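Local coordinates for protein YghZ aldo-keto reductase (Escherichia coli, PDB 3N6Q) that probably catalyses the NAD(P)H-dependent reduction of aldehydes or ketones to alcohols, as expected of an aldo-keto reductase with a TIM-barrel fold, at residues 47-52 with 303-309; 111-117 with 148-153; 266-270 with 331-337. All blocks are in the same frame, centred on the assembly; numbering follows the deposited sequence.

Contact 1: residues 47-52 with 303-309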
ATOM      1  N   ALA B  47     -32.375  13.929 -16.540  1.00 18.28           N
ATOM      2  CA  ALA B  47     -33.703  13.919 -15.876  1.00 19.07           C
ATOM      3  C   ALA B  47     -33.886  12.631 -15.058  1.00 20.28           C
ATOM      4  O   ALA B  47     -34.412  12.679 -13.890  1.00 20.23           O
ATOM      5  CB  ALA B  47     -34.786  14.041 -16.897  1.00 21.78           C
ATOM      6  N   ILE B  48     -33.476  11.506 -15.658  1.00 17.86           N
ATOM      7  CA  ILE B  48     -33.436  10.214 -14.963  1.00 17.64           C
ATOM      8  C   ILE B  48     -32.590  10.221 -13.687  1.00 16.52           C
ATOM      9  O   ILE B  48     -33.069   9.777 -12.611  1.00 19.29           O
ATOM     10  CB  ILE B  48     -33.103   9.012 -15.888  1.00 17.31           C
ATOM     11  CG1 ILE B  48     -34.073   8.914 -17.104  1.00 18.32           C
ATOM     12  CG2 ILE B  48     -33.052   7.712 -15.012  1.00 15.15           C
ATOM     13  CD1 ILE B  48     -33.553   8.151 -18.336  1.00 18.16           C
ATOM     14  N   LEU B  49     -31.317  10.664 -13.736  1.00 14.75           N
ATOM     15  CA  LEU B  49     -30.498  10.657 -12.514  1.00 16.78           C
ATOM     16  C   LEU B  49     -31.055  11.542 -11.442  1.00 16.33           C
ATOM     17  O   LEU B  49     -30.934  11.252 -10.205  1.00 15.78           O
ATOM     18  CB  LEU B  49     -29.022  11.068 -12.799  1.00 15.83           C
ATOM     19  CG  LEU B  49     -28.325  10.155 -13.837  1.00 18.85           C
ATOM     20  CD1 LEU B  49     -26.849  10.613 -14.059  1.00 16.74           C
ATOM     21  CD2 LEU B  49     -28.265   8.695 -13.325  1.00 22.30           C
ATOM     22  N   ARG B  50     -31.516  12.725 -11.863  1.00 16.63           N
ATOM     23  CA  ARG B  50     -31.987  13.673 -10.864  1.00 18.33           C
ATOM     24  C   ARG B  50     -33.235  13.143 -10.164  1.00 15.50           C
ATOM     25  O   ARG B  50     -33.381  13.291  -8.973  1.00 17.28           O
ATOM     26  CB  ARG B  50     -32.360  15.017 -11.512  1.00 18.34           C
ATOM     27  CG  ARG B  50     -31.118  15.817 -11.947  1.00 21.46           C
ATOM     28  CD  ARG B  50     -31.600  17.178 -12.494  1.00 24.35           C
ATOM     29  NE  ARG B  50     -30.483  18.092 -12.778  1.00 23.78           N
ATOM     30  CZ  ARG B  50     -30.643  19.386 -13.073  1.00 29.27           C
ATOM     31  NH1 ARG B  50     -31.874  19.905 -13.144  1.00 28.44           N
ATOM     32  NH2 ARG B  50     -29.577  20.151 -13.351  1.00 23.33           N
ATOM     33  N   LYS B  51     -34.119  12.575 -10.949  1.00 15.83           N
ATOM     34  CA  LYS B  51     -35.326  11.979 -10.384  1.00 16.89           C
ATOM     35  C   LYS B  51     -34.979  10.820  -9.460  1.00 18.24           C
ATOM     36  O   LYS B  51     -35.490  10.768  -8.302  1.00 14.98           O
ATOM     37  CB  LYS B  51     -36.295  11.544 -11.496  1.00 17.09           C
ATOM     38  CG  LYS B  51     -37.565  10.766 -11.000  1.00 17.06           C
ATOM     39  CD  LYS B  51     -38.422  11.696 -10.097  1.00 26.44           C
ATOM     40  CE  LYS B  51     -39.003  12.836 -10.919  1.00 31.91           C
ATOM     41  NZ  LYS B  51     -40.035  13.632 -10.170  1.00 37.42           N
ATOM     42  N   ALA B  52     -34.081   9.922  -9.923  1.00 16.12           N
ATOM     43  CA  ALA B  52     -33.631   8.823  -9.066  1.00 15.59           C
ATOM     44  C   ALA B  52     -33.195   9.312  -7.698  1.00 15.17           C
ATOM     45  O   ALA B  52     -33.686   8.843  -6.653  1.00 16.21           O
ATOM     46  CB  ALA B  52     -32.488   8.028  -9.747  1.00 13.31           C
ATOM     47  N   SER B 303     -36.045   4.215 -18.472  1.00 30.37           N
ATOM     48  CA  SER B 303     -35.847   5.038 -19.654  1.00 31.48           C
ATOM     49  C   SER B 303     -36.463   6.432 -19.548  1.00 31.74           C
ATOM     50  O   SER B 303     -36.294   7.256 -20.453  1.00 30.28           O
ATOM     51  CB  SER B 303     -36.423   4.329 -20.882  1.00 34.47           C
ATOM     52  OG  SER B 303     -37.766   3.944 -20.625  1.00 38.57           O
ATOM     53  N   ARG B 304     -37.232   6.687 -18.490  1.00 28.94           N
ATOM     54  CA  ARG B 304     -37.765   8.046 -18.261  1.00 29.67           C
ATOM     55  C   ARG B 304     -38.073   8.260 -16.807  1.00 26.80           C
ATOM     56  O   ARG B 304     -38.318   7.298 -16.087  1.00 26.76           O
ATOM     57  CB  ARG B 304     -39.041   8.267 -19.069  1.00 32.19           C
ATOM     58  CG  ARG B 304     -40.063   7.192 -18.862  1.00 33.43           C
ATOM     59  CD  ARG B 304     -41.062   7.188 -20.038  1.00 47.79           C
ATOM     60  NE  ARG B 304     -41.980   8.307 -19.893  1.00 56.78           N
ATOM     61  CZ  ARG B 304     -43.257   8.204 -19.525  1.00 62.48           C
ATOM     62  NH1 ARG B 304     -43.809   7.009 -19.341  1.00 64.05           N
ATOM     63  NH2 ARG B 304     -43.990   9.301 -19.364  1.00 63.53           N
ATOM     64  N   ALA B 305     -38.148   9.519 -16.384  1.00 26.76           N
ATOM     65  CA  ALA B 305     -38.338   9.835 -14.955  1.00 26.75           C
ATOM     66  C   ALA B 305     -39.585   9.169 -14.386  1.00 27.54           C
ATOM     67  O   ALA B 305     -39.555   8.628 -13.287  1.00 27.84           O
ATOM     68  CB  ALA B 305     -38.391  11.341 -14.731  1.00 28.20           C
ATOM     69  N   GLU B 306     -40.669   9.154 -15.166  1.00 26.54           N
ATOM     70  CA  GLU B 306     -41.976   8.689 -14.685  1.00 27.87           C
ATOM     71  C   GLU B 306     -41.926   7.234 -14.258  1.00 28.82           C
ATOM     72  O   GLU B 306     -42.679   6.813 -13.369  1.00 27.42           O
ATOM     73  CB  GLU B 306     -43.030   8.799 -15.806  1.00 28.86           C
ATOM     74  CG  GLU B 306     -43.469  10.220 -16.138  1.00 33.60           C
ATOM     75  CD  GLU B 306     -42.396  11.058 -16.849  1.00 44.81           C
ATOM     76  OE1 GLU B 306     -41.445  10.498 -17.468  1.00 36.44           O
ATOM     77  OE2 GLU B 306     -42.486  12.312 -16.742  1.00 51.48           O
ATOM     78  N   GLN B 307     -41.130   6.440 -14.978  1.00 27.89           N
ATOM     79  CA  GLN B 307     -41.030   5.034 -14.668  1.00 27.18           C
ATOM     80  C   GLN B 307     -40.541   4.847 -13.249  1.00 25.71           C
ATOM     81  O   GLN B 307     -41.022   3.949 -12.549  1.00 25.49           O
ATOM     82  CB  GLN B 307     -40.090   4.267 -15.618  1.00 25.08           C
ATOM     83  CG  GLN B 307     -40.170   2.757 -15.295  1.00 32.00           C
ATOM     84  CD  GLN B 307     -39.165   1.871 -16.041  1.00 39.18           C
ATOM     85  OE1 GLN B 307     -38.692   2.230 -17.123  1.00 40.98           O
ATOM     86  NE2 GLN B 307     -38.903   0.658 -15.493  1.00 37.30           N
ATOM     87  N   LEU B 308     -39.592   5.691 -12.814  1.00 23.69           N
ATOM     88  CA  LEU B 308     -39.056   5.576 -11.460  1.00 23.84           C
ATOM     89  C   LEU B 308     -40.153   5.888 -10.445  1.00 23.52           C
ATOM     90  O   LEU B 308     -40.319   5.159  -9.478  1.00 22.21           O
ATOM     91  CB  LEU B 308     -37.865   6.507 -11.231  1.00 23.15           C
ATOM     92  CG  LEU B 308     -36.645   6.158 -12.102  1.00 24.50           C
ATOM     93  CD1 LEU B 308     -35.586   7.273 -11.906  1.00 22.29           C
ATOM     94  CD2 LEU B 308     -36.110   4.769 -11.637  1.00 26.98           C
ATOM     95  N   GLU B 309     -40.900   6.969 -10.681  1.00 23.32           N
ATOM     96  CA  GLU B 309     -41.993   7.323  -9.775  1.00 25.99           C
ATOM     97  C   GLU B 309     -42.958   6.120  -9.635  1.00 24.46           C
ATOM     98  O   GLU B 309     -43.366   5.778  -8.553  1.00 27.45           O
ATOM     99  CB  GLU B 309     -42.713   8.590 -10.262  1.00 26.88           C
ATOM    100  CG  GLU B 309     -41.751   9.779 -10.447  1.00 31.67           C
ATOM    101  CD  GLU B 309     -42.428  11.100 -10.924  1.00 42.89           C
ATOM    102  OE1 GLU B 309     -42.319  12.106 -10.185  1.00 46.86           O
ATOM    103  OE2 GLU B 309     -43.042  11.152 -12.028  1.00 47.24           O
TER

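Contact 2: residues 111-117 with 148-153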
ATOM      1  N   GLY B 111     -11.506 -12.777 -16.869  1.00 17.39           N
ATOM      2  CA  GLY B 111     -11.308 -12.570 -15.425  1.00 15.93           C
ATOM      3  C   GLY B 111      -9.868 -12.300 -15.006  1.00 14.05           C
ATOM      4  O   GLY B 111      -9.511 -12.395 -13.827  1.00 12.95           O
ATOM      5  N   SER B 112      -9.018 -12.003 -15.975  1.00 15.29           N
ATOM      6  CA  SER B 112      -7.533 -11.961 -15.689  1.00 14.37           C
ATOM      7  C   SER B 112      -7.210 -10.719 -14.829  1.00 11.70           C
ATOM      8  O   SER B 112      -7.954  -9.721 -14.858  1.00 10.93           O
ATOM      9  CB  SER B 112      -6.757 -11.938 -17.048  1.00 15.41           C
ATOM     10  OG  SER B 112      -6.832 -10.673 -17.705  1.00 13.33           O
ATOM     11  N   ARG B 113      -6.093 -10.738 -14.112  1.00 12.10           N
ATOM     12  CA  ARG B 113      -5.671  -9.555 -13.374  1.00 13.55           C
ATOM     13  C   ARG B 113      -5.411  -8.363 -14.364  1.00 12.55           C
ATOM     14  O   ARG B 113      -5.759  -7.204 -14.066  1.00 11.73           O
ATOM     15  CB  ARG B 113      -4.398  -9.918 -12.611  1.00 12.70           C
ATOM     16  CG  ARG B 113      -3.884  -8.768 -11.738  1.00 12.19           C
ATOM     17  CD  ARG B 113      -2.567  -9.298 -11.087  1.00 12.30           C
ATOM     18  NE  ARG B 113      -1.989  -8.284 -10.209  1.00 14.07           N
ATOM     19  CZ  ARG B 113      -2.394  -8.117  -8.968  1.00 17.45           C
ATOM     20  NH1 ARG B 113      -3.336  -8.955  -8.498  1.00 11.98           N
ATOM     21  NH2 ARG B 113      -1.822  -7.196  -8.182  1.00 17.08           N
ATOM     22  N   LYS B 114      -4.797  -8.666 -15.513  1.00 13.09           N
ATOM     23  CA  LYS B 114      -4.562  -7.672 -16.584  1.00 13.61           C
ATOM     24  C   LYS B 114      -5.862  -6.935 -16.978  1.00 12.85           C
ATOM     25  O   LYS B 114      -5.970  -5.689 -16.903  1.00 13.26           O
ATOM     26  CB  LYS B 114      -3.962  -8.389 -17.824  1.00 11.22           C
ATOM     27  CG  LYS B 114      -3.935  -7.517 -19.099  1.00 14.41           C
ATOM     28  CD  LYS B 114      -3.004  -6.277 -18.966  1.00 13.72           C
ATOM     29  CE  LYS B 114      -2.973  -5.544 -20.399  1.00 16.37           C
ATOM     30  NZ  LYS B 114      -1.910  -4.451 -20.465  1.00 13.18           N
ATOM     31  N   TYR B 115      -6.899  -7.709 -17.309  1.00 11.97           N
ATOM     32  CA  TYR B 115      -8.123  -7.096 -17.755  1.00 11.92           C
ATOM     33  C   TYR B 115      -8.848  -6.356 -16.663  1.00 13.98           C
ATOM     34  O   TYR B 115      -9.246  -5.194 -16.853  1.00 12.62           O
ATOM     35  CB  TYR B 115      -9.031  -8.136 -18.410  1.00 13.49           C
ATOM     36  CG  TYR B 115     -10.437  -7.692 -18.700  1.00 12.97           C
ATOM     37  CD1 TYR B 115     -10.714  -6.531 -19.428  1.00 11.99           C
ATOM     38  CD2 TYR B 115     -11.515  -8.521 -18.338  1.00 14.47           C
ATOM     39  CE1 TYR B 115     -12.059  -6.157 -19.680  1.00 10.98           C
ATOM     40  CE2 TYR B 115     -12.835  -8.166 -18.584  1.00 14.96           C
ATOM     41  CZ  TYR B 115     -13.095  -6.984 -19.267  1.00 14.85           C
ATOM     42  OH  TYR B 115     -14.398  -6.595 -19.521  1.00 14.43           O
ATOM     43  N   LEU B 116      -8.958  -6.988 -15.495  1.00 14.57           N
ATOM     44  CA  LEU B 116      -9.732  -6.377 -14.414  1.00 14.15           C
ATOM     45  C   LEU B 116      -9.059  -5.066 -13.976  1.00 13.53           C
ATOM     46  O   LEU B 116      -9.735  -4.064 -13.777  1.00 11.91           O
ATOM     47  CB  LEU B 116      -9.881  -7.329 -13.227  1.00 14.19           C
ATOM     48  CG  LEU B 116     -11.236  -8.020 -13.168  1.00 17.45           C
ATOM     49  CD1 LEU B 116     -11.519  -8.733 -14.453  1.00 18.13           C
ATOM     50  CD2 LEU B 116     -11.219  -9.051 -11.946  1.00 18.58           C
ATOM     51  N   LEU B 117      -7.746  -5.074 -13.793  1.00 11.11           N
ATOM     52  CA  LEU B 117      -7.139  -3.892 -13.225  1.00 13.64           C
ATOM     53  C   LEU B 117      -6.995  -2.795 -14.296  1.00 13.96           C
ATOM     54  O   LEU B 117      -7.197  -1.608 -13.992  1.00 13.23           O
ATOM     55  CB  LEU B 117      -5.766  -4.202 -12.580  1.00 11.84           C
ATOM     56  CG  LEU B 117      -5.908  -5.105 -11.327  1.00 15.39           C
ATOM     57  CD1 LEU B 117      -4.504  -5.358 -10.673  1.00 12.87           C
ATOM     58  CD2 LEU B 117      -6.925  -4.522 -10.284  1.00 14.64           C
ATOM     59  N   GLU B 148      -6.721 -15.753  -9.038  1.00 14.46           N
ATOM     60  CA  GLU B 148      -6.232 -14.561  -9.802  1.00 14.63           C
ATOM     61  C   GLU B 148      -7.305 -13.462  -9.808  1.00 15.87           C
ATOM     62  O   GLU B 148      -7.020 -12.299  -9.545  1.00 13.42           O
ATOM     63  CB  GLU B 148      -5.853 -14.962 -11.228  1.00 12.38           C
ATOM     64  CG  GLU B 148      -5.370 -13.683 -12.060  1.00 12.42           C
ATOM     65  CD  GLU B 148      -4.743 -14.044 -13.412  1.00 18.03           C
ATOM     66  OE1 GLU B 148      -4.327 -15.206 -13.604  1.00 18.66           O
ATOM     67  OE2 GLU B 148      -4.722 -13.181 -14.313  1.00 16.23           O
ATOM     68  N   THR B 149      -8.543 -13.827 -10.158  1.00 12.28           N
ATOM     69  CA  THR B 149      -9.633 -12.868 -10.137  1.00 14.85           C
ATOM     70  C   THR B 149      -9.793 -12.276  -8.727  1.00 14.82           C
ATOM     71  O   THR B 149      -9.896 -11.041  -8.580  1.00 12.74           O
ATOM     72  CB  THR B 149     -10.913 -13.547 -10.608  1.00 14.82           C
ATOM     73  OG1 THR B 149     -10.699 -14.078 -11.929  1.00 17.47           O
ATOM     74  CG2 THR B 149     -12.082 -12.552 -10.654  1.00 17.79           C
ATOM     75  N   ALA B 150      -9.784 -13.136  -7.677  1.00 14.62           N
ATOM     76  CA  ALA B 150      -9.911 -12.623  -6.289  1.00 17.49           C
ATOM     77  C   ALA B 150      -8.822 -11.675  -5.902  1.00 16.62           C
ATOM     78  O   ALA B 150      -9.075 -10.722  -5.169  1.00 16.88           O
ATOM     79  CB  ALA B 150     -10.024 -13.784  -5.247  1.00 16.36           C
ATOM     80  N   SER B 151      -7.570 -12.005  -6.277  1.00 15.89           N
ATOM     81  CA  SER B 151      -6.402 -11.176  -5.963  0.50 14.41           C
ATOM     82  C   SER B 151      -6.547  -9.824  -6.629  1.00 16.26           C
ATOM     83  O   SER B 151      -6.201  -8.789  -6.046  1.00 14.78           O
ATOM     84  CB  SER B 151      -5.081 -11.786  -6.491  0.50 14.92           C
ATOM     85  OG  SER B 151      -3.986 -10.942  -6.111  0.50 10.63           O
ATOM     86  N   ALA B 152      -7.040  -9.857  -7.858  1.00 13.31           N
ATOM     87  CA  ALA B 152      -7.313  -8.562  -8.579  1.00 14.23           C
ATOM     88  C   ALA B 152      -8.334  -7.688  -7.806  1.00 13.55           C
ATOM     89  O   ALA B 152      -8.132  -6.484  -7.599  1.00 12.24           O
ATOM     90  CB  ALA B 152      -7.794  -8.817 -10.005  1.00 12.63           C
ATOM     91  N   LEU B 153      -9.472  -8.268  -7.466  1.00 13.71           N
ATOM     92  CA  LEU B 153     -10.431  -7.553  -6.618  1.00 14.19           C
ATOM     93  C   LEU B 153      -9.761  -7.065  -5.327  1.00 14.42           C
ATOM     94  O   LEU B 153     -10.004  -5.906  -4.929  1.00 13.77           O
ATOM     95  CB  LEU B 153     -11.646  -8.462  -6.279  1.00 13.30           C
ATOM     96  CG  LEU B 153     -12.411  -8.920  -7.491  1.00 14.56           C
ATOM     97  CD1 LEU B 153     -13.551  -9.929  -6.992  1.00 15.03           C
ATOM     98  CD2 LEU B 153     -13.033  -7.735  -8.246  1.00 13.61           C
TER
HETATM   99  O   HOH W   1      -3.107  -8.307  -5.267  1.00 29.31           O

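Contact 3: residues 266-270 with 331-337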
ATOM      1  N   SER B 266     -51.196 -16.573 -19.471  1.00 25.67           N
ATOM      2  CA  SER B 266     -50.705 -16.509 -18.107  1.00 25.61           C
ATOM      3  C   SER B 266     -50.235 -15.126 -17.712  1.00 25.68           C
ATOM      4  O   SER B 266     -50.439 -14.728 -16.583  1.00 24.07           O
ATOM      5  CB  SER B 266     -49.613 -17.533 -17.849  1.00 26.64           C
ATOM      6  OG  SER B 266     -50.208 -18.811 -17.668  1.00 32.16           O
ATOM      7  N   LEU B 267     -49.568 -14.387 -18.599  1.00 22.65           N
ATOM      8  CA  LEU B 267     -49.196 -13.007 -18.231  1.00 23.57           C
ATOM      9  C   LEU B 267     -50.417 -12.106 -17.972  1.00 22.94           C
ATOM     10  O   LEU B 267     -50.372 -11.235 -17.080  1.00 18.98           O
ATOM     11  CB  LEU B 267     -48.302 -12.343 -19.282  1.00 24.33           C
ATOM     12  CG  LEU B 267     -46.927 -12.989 -19.412  1.00 23.94           C
ATOM     13  CD1 LEU B 267     -46.352 -12.535 -20.753  1.00 24.22           C
ATOM     14  CD2 LEU B 267     -46.048 -12.495 -18.213  1.00 25.05           C
ATOM     15  N   ARG B 268     -51.481 -12.318 -18.762  1.00 21.82           N
ATOM     16  CA  ARG B 268     -52.745 -11.644 -18.547  0.50 21.62           C
ATOM     17  C   ARG B 268     -53.313 -11.964 -17.157  1.00 20.06           C
ATOM     18  O   ARG B 268     -53.750 -11.075 -16.469  1.00 19.51           O
ATOM     19  CB  ARG B 268     -53.755 -11.962 -19.667  0.50 23.19           C
ATOM     20  CG  ARG B 268     -53.404 -11.357 -21.058  0.50 28.06           C
ATOM     21  CD  ARG B 268     -54.415 -11.712 -22.194  0.50 32.46           C
ATOM     22  NE  ARG B 268     -53.917 -12.678 -23.188  0.50 34.64           N
ATOM     23  CZ  ARG B 268     -54.535 -13.817 -23.500  0.50 32.24           C
ATOM     24  NH1 ARG B 268     -55.657 -14.149 -22.873  0.50 28.21           N
ATOM     25  NH2 ARG B 268     -54.016 -14.648 -24.410  0.50 33.45           N
ATOM     26  N   LEU B 269     -53.273 -13.213 -16.748  1.00 19.83           N
ATOM     27  CA  LEU B 269     -53.829 -13.591 -15.436  1.00 20.52           C
ATOM     28  C   LEU B 269     -52.938 -13.064 -14.293  1.00 21.00           C
ATOM     29  O   LEU B 269     -53.426 -12.580 -13.258  1.00 20.74           O
ATOM     30  CB  LEU B 269     -53.932 -15.106 -15.347  1.00 20.81           C
ATOM     31  CG  LEU B 269     -55.069 -15.720 -16.183  1.00 22.78           C
ATOM     32  CD1 LEU B 269     -54.824 -17.262 -16.298  1.00 28.83           C
ATOM     33  CD2 LEU B 269     -56.402 -15.399 -15.506  1.00 24.30           C
ATOM     34  N   LEU B 270     -51.631 -13.057 -14.521  1.00 18.72           N
ATOM     35  CA  LEU B 270     -50.762 -12.377 -13.548  1.00 17.16           C
ATOM     36  C   LEU B 270     -51.059 -10.875 -13.418  1.00 16.58           C
ATOM     37  O   LEU B 270     -51.066 -10.339 -12.276  1.00 16.96           O
ATOM     38  CB  LEU B 270     -49.279 -12.630 -13.864  1.00 16.40           C
ATOM     39  CG  LEU B 270     -48.818 -14.074 -13.610  1.00 19.47           C
ATOM     40  CD1 LEU B 270     -47.471 -14.250 -14.380  1.00 22.40           C
ATOM     41  CD2 LEU B 270     -48.640 -14.260 -12.085  1.00 21.71           C
ATOM     42  N   HIS B 331     -49.882 -19.985 -12.218  1.00 21.73           N
ATOM     43  CA  HIS B 331     -50.055 -19.315 -13.513  1.00 22.07           C
ATOM     44  C   HIS B 331     -48.747 -19.443 -14.302  1.00 23.46           C
ATOM     45  O   HIS B 331     -48.770 -19.641 -15.528  1.00 24.96           O
ATOM     46  CB  HIS B 331     -50.372 -17.821 -13.362  1.00 23.50           C
ATOM     47  CG  HIS B 331     -51.759 -17.545 -12.882  1.00 25.96           C
ATOM     48  ND1 HIS B 331     -52.866 -18.171 -13.418  1.00 26.68           N
ATOM     49  CD2 HIS B 331     -52.218 -16.709 -11.921  1.00 22.26           C
ATOM     50  CE1 HIS B 331     -53.955 -17.715 -12.816  1.00 25.26           C
ATOM     51  NE2 HIS B 331     -53.590 -16.803 -11.932  1.00 24.04           N
ATOM     52  N   ILE B 332     -47.628 -19.379 -13.593  1.00 23.50           N
ATOM     53  CA  ILE B 332     -46.307 -19.485 -14.294  1.00 25.52           C
ATOM     54  C   ILE B 332     -46.085 -20.869 -14.907  1.00 27.22           C
ATOM     55  O   ILE B 332     -45.824 -20.984 -16.117  1.00 29.80           O
ATOM     56  CB  ILE B 332     -45.120 -18.989 -13.442  1.00 24.76           C
ATOM     57  CG1 ILE B 332     -45.233 -17.467 -13.250  1.00 18.95           C
ATOM     58  CG2 ILE B 332     -43.751 -19.308 -14.128  1.00 26.25           C
ATOM     59  CD1 ILE B 332     -44.428 -16.944 -12.025  1.00 24.99           C
ATOM     60  N   ALA B 333     -46.359 -21.895 -14.120  1.00 27.97           N
ATOM     61  CA  ALA B 333     -46.332 -23.298 -14.579  1.00 30.32           C
ATOM     62  C   ALA B 333     -47.321 -23.542 -15.723  1.00 31.33           C
ATOM     63  O   ALA B 333     -46.918 -24.066 -16.773  1.00 32.49           O
ATOM     64  CB  ALA B 333     -46.631 -24.244 -13.393  1.00 28.87           C
ATOM     65  N   ASP B 334     -48.586 -23.127 -15.555  1.00 30.45           N
ATOM     66  CA  ASP B 334     -49.605 -23.312 -16.598  1.00 32.25           C
ATOM     67  C   ASP B 334     -49.219 -22.654 -17.913  1.00 33.34           C
ATOM     68  O   ASP B 334     -49.631 -23.120 -18.993  1.00 33.36           O
ATOM     69  CB  ASP B 334     -50.973 -22.737 -16.190  1.00 31.01           C
ATOM     70  CG  ASP B 334     -51.649 -23.511 -15.076  1.00 35.07           C
ATOM     71  OD1 ASP B 334     -51.195 -24.609 -14.680  1.00 35.17           O
ATOM     72  OD2 ASP B 334     -52.662 -22.980 -14.569  1.00 37.90           O
ATOM     73  N   GLY B 335     -48.576 -21.488 -17.837  1.00 30.85           N
ATOM     74  CA  GLY B 335     -48.262 -20.746 -19.051  1.00 32.03           C
ATOM     75  C   GLY B 335     -46.896 -21.096 -19.626  1.00 32.32           C
ATOM     76  O   GLY B 335     -46.475 -20.479 -20.597  1.00 32.62           O
ATOM     77  N   GLU B 336     -46.203 -22.018 -18.958  1.00 32.96           N
ATOM     78  CA  GLU B 336     -44.794 -22.368 -19.232  1.00 35.24           C
ATOM     79  C   GLU B 336     -43.851 -21.176 -19.278  1.00 33.54           C
ATOM     80  O   GLU B 336     -43.012 -21.047 -20.178  1.00 30.86           O
ATOM     81  CB  GLU B 336     -44.705 -23.259 -20.482  1.00 36.16           C
ATOM     82  CG  GLU B 336     -45.467 -24.577 -20.220  1.00 42.13           C
ATOM     83  CD  GLU B 336     -45.383 -25.547 -21.381  1.00 51.98           C
ATOM     84  OE1 GLU B 336     -44.718 -26.594 -21.231  1.00 52.38           O
ATOM     85  OE2 GLU B 336     -45.987 -25.255 -22.436  1.00 51.77           O
ATOM     86  N   LEU B 337     -44.025 -20.282 -18.309  1.00 31.49           N
ATOM     87  CA  LEU B 337     -43.319 -19.013 -18.315  1.00 33.45           C
ATOM     88  C   LEU B 337     -41.897 -19.044 -17.738  1.00 34.03           C
ATOM     89  O   LEU B 337     -41.214 -18.019 -17.753  1.00 36.13           O
ATOM     90  CB  LEU B 337     -44.151 -17.915 -17.643  1.00 31.28           C
ATOM     91  CG  LEU B 337     -45.315 -17.312 -18.447  1.00 33.08           C
ATOM     92  CD1 LEU B 337     -46.237 -16.497 -17.512  1.00 29.66           C
ATOM     93  CD2 LEU B 337     -44.761 -16.448 -19.566  1.00 32.22           C
TER

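Contact 1: residues 47-52 with 303-309
Two helical segments run side by side in nearly the same direction: the axes of 47-52 and 305-309 approach to 9.1 Å and cross at -23°. The backbones come nearest at Ile-48 and Ala-305, whose CA atoms are 4.9 Å apart. Alanine suits that point, since a side chain no larger than a methyl lets the backbones approach this closely; Ala-305 CB lies 3.9 Å from Lys-51 CB. Further along, Leu-308 points at the first helix and sets CD1 4.0 Å from Ile-48 CG2 and 3.9 Å from Ala-52 CB. Ile-48 sends CD1 the other way, to 3.6 Å from Ser-303 O in the loop leading into helix 305-312. Lys-51 lays its aliphatic stem beside Ala-305, with CG 3.7 Å from Ala-305 O, then ends in a salt bridge from NZ to Glu-309 OE1 at 2.7 Å. Beneath, Ile-48 and Leu-308 both rest on Leu-30 of strand 24-31. The side facing Leu-30 is thus apolar, and the Lys-51/Glu-309 pair lies at the more exposed edge. Neighbouring outer helices packed on the strands are characteristic of the TIM barrel; this pair brings the first barrel helix and helix 305-312, after the last barrel strand, together where the ring closes.

Contact 2: residues 111-117 with 148-153
Successive outer helices of the TIM barrel meet here: 113-117 and 148-153 belong to two adjoining beta-alpha units, and their axes pass 9.2 Å apart at 31°. The apolar part lies between them. Leu-116 points across and places CD2 3.8 Å from Thr-149 CG2 and 3.9 Å from Ala-152 CB, while Leu-117 CG lies 4.4 Å from Ala-152 CB. The small Ala-152 faces the first helix where the backbones are close, its CA 5.2 Å from that of Arg-113. Hydrogen bonds secure the start of helix 113-127. Ser-112 is its N-cap, OG accepting from Tyr-115 N at 3.0 Å; Glu-148 reaches in from the other helix, so that OE2 accepts a hydrogen bond from Arg-113 N at 2.8 Å, satisfying an amide that the first turn leaves without a helical acceptor. Glu-148 OE2 also bonds Tyr-164 of the second subunit, whose hydroxyl meets Lys-114 N as well, tying the helix start to the subunit interface. Water 1 lies 2.9 Å from Ser-151 OG and weakly accepts from Arg-113 NH2 at 3.4 Å. Before the helix, Gly-111 lies so close that a CB there would clash with Thr-149, whose OG1 donates to Gly-111 O at 2.8 Å.

Contact 3: residues 266-270 with 331-337
Helix 322-334 ends against the flank of helix 261-276, and the residues of its last turn that face it do so in different ways. His-331 comes first and gives the most surface. Its imidazole lies against Leu-269, whose CB sits 3.7 Å from the ring centroid and 14° off the ring normal, a CH-pi contact over the face; the flat ring can cover aliphatic carbon with its face, while its polar nitrogens suit a partly exposed position. Its CB also lies 4.1 Å from Leu-270 CG, and its backbone O accepts a hydrogen bond from Ser-266 OG at 2.7 Å. Ile-332 follows on the buried side, with CG1 4.1 Å from Leu-270 CD1, and leans on Leu-199 outside the two segments. Asp-334 barely touches the partner helix; its OD1 bonds Gln-330 instead. At Gly-335 the backbones are nearest, its CA 5.0 Å from that of Ser-266 and 3.1 Å from Ser-266 OG, and a CB would collide with that hydroxyl; Gly-335 O accepts from Asn-263 ND2 of helix 261-276. Glu-336 then turns the chain with a positive phi of 51°, completing a Schellman motif in which Glu-336 N bonds Ala-333 O at 3.1 Å and Leu-337 N bonds Ile-332 O at 2.9 Å. The turn brings Leu-337 back to the first helix: its CD1 lies 3.5 Å from Ser-266 CB and 4.0 Å from both Leu-267 CG and Leu-270 CD1. A hydrogen bond and apolar packing act together: the small serine hydroxyl links helix 261-276 to the carbonyl of His-331 in the last turn, while leucines cover the buried side.

How the contacts relate
All three contacts join helical elements outside the barrel strands, and none touches another. Contacts 1 and 2 lie on opposite sides of the chain's centre, their centres 34 Å apart; contacts 2 and 3 are also opposed, at 42 Å, while contacts 1 and 3 are 30 Å apart. Along the chain, contact 1 spans almost the whole barrel and encloses contact 2, which links neighbouring units. Contact 3 opens after contact 2 has closed and crosses contact 1, since 266-270 lies between the two segments of contact 1 and 331-337 comes after both. Local helix pairing, closure between early and late helices, and attachment of the C-terminal helix thus occupy separate places, with contact 2 alone also meeting another subunit.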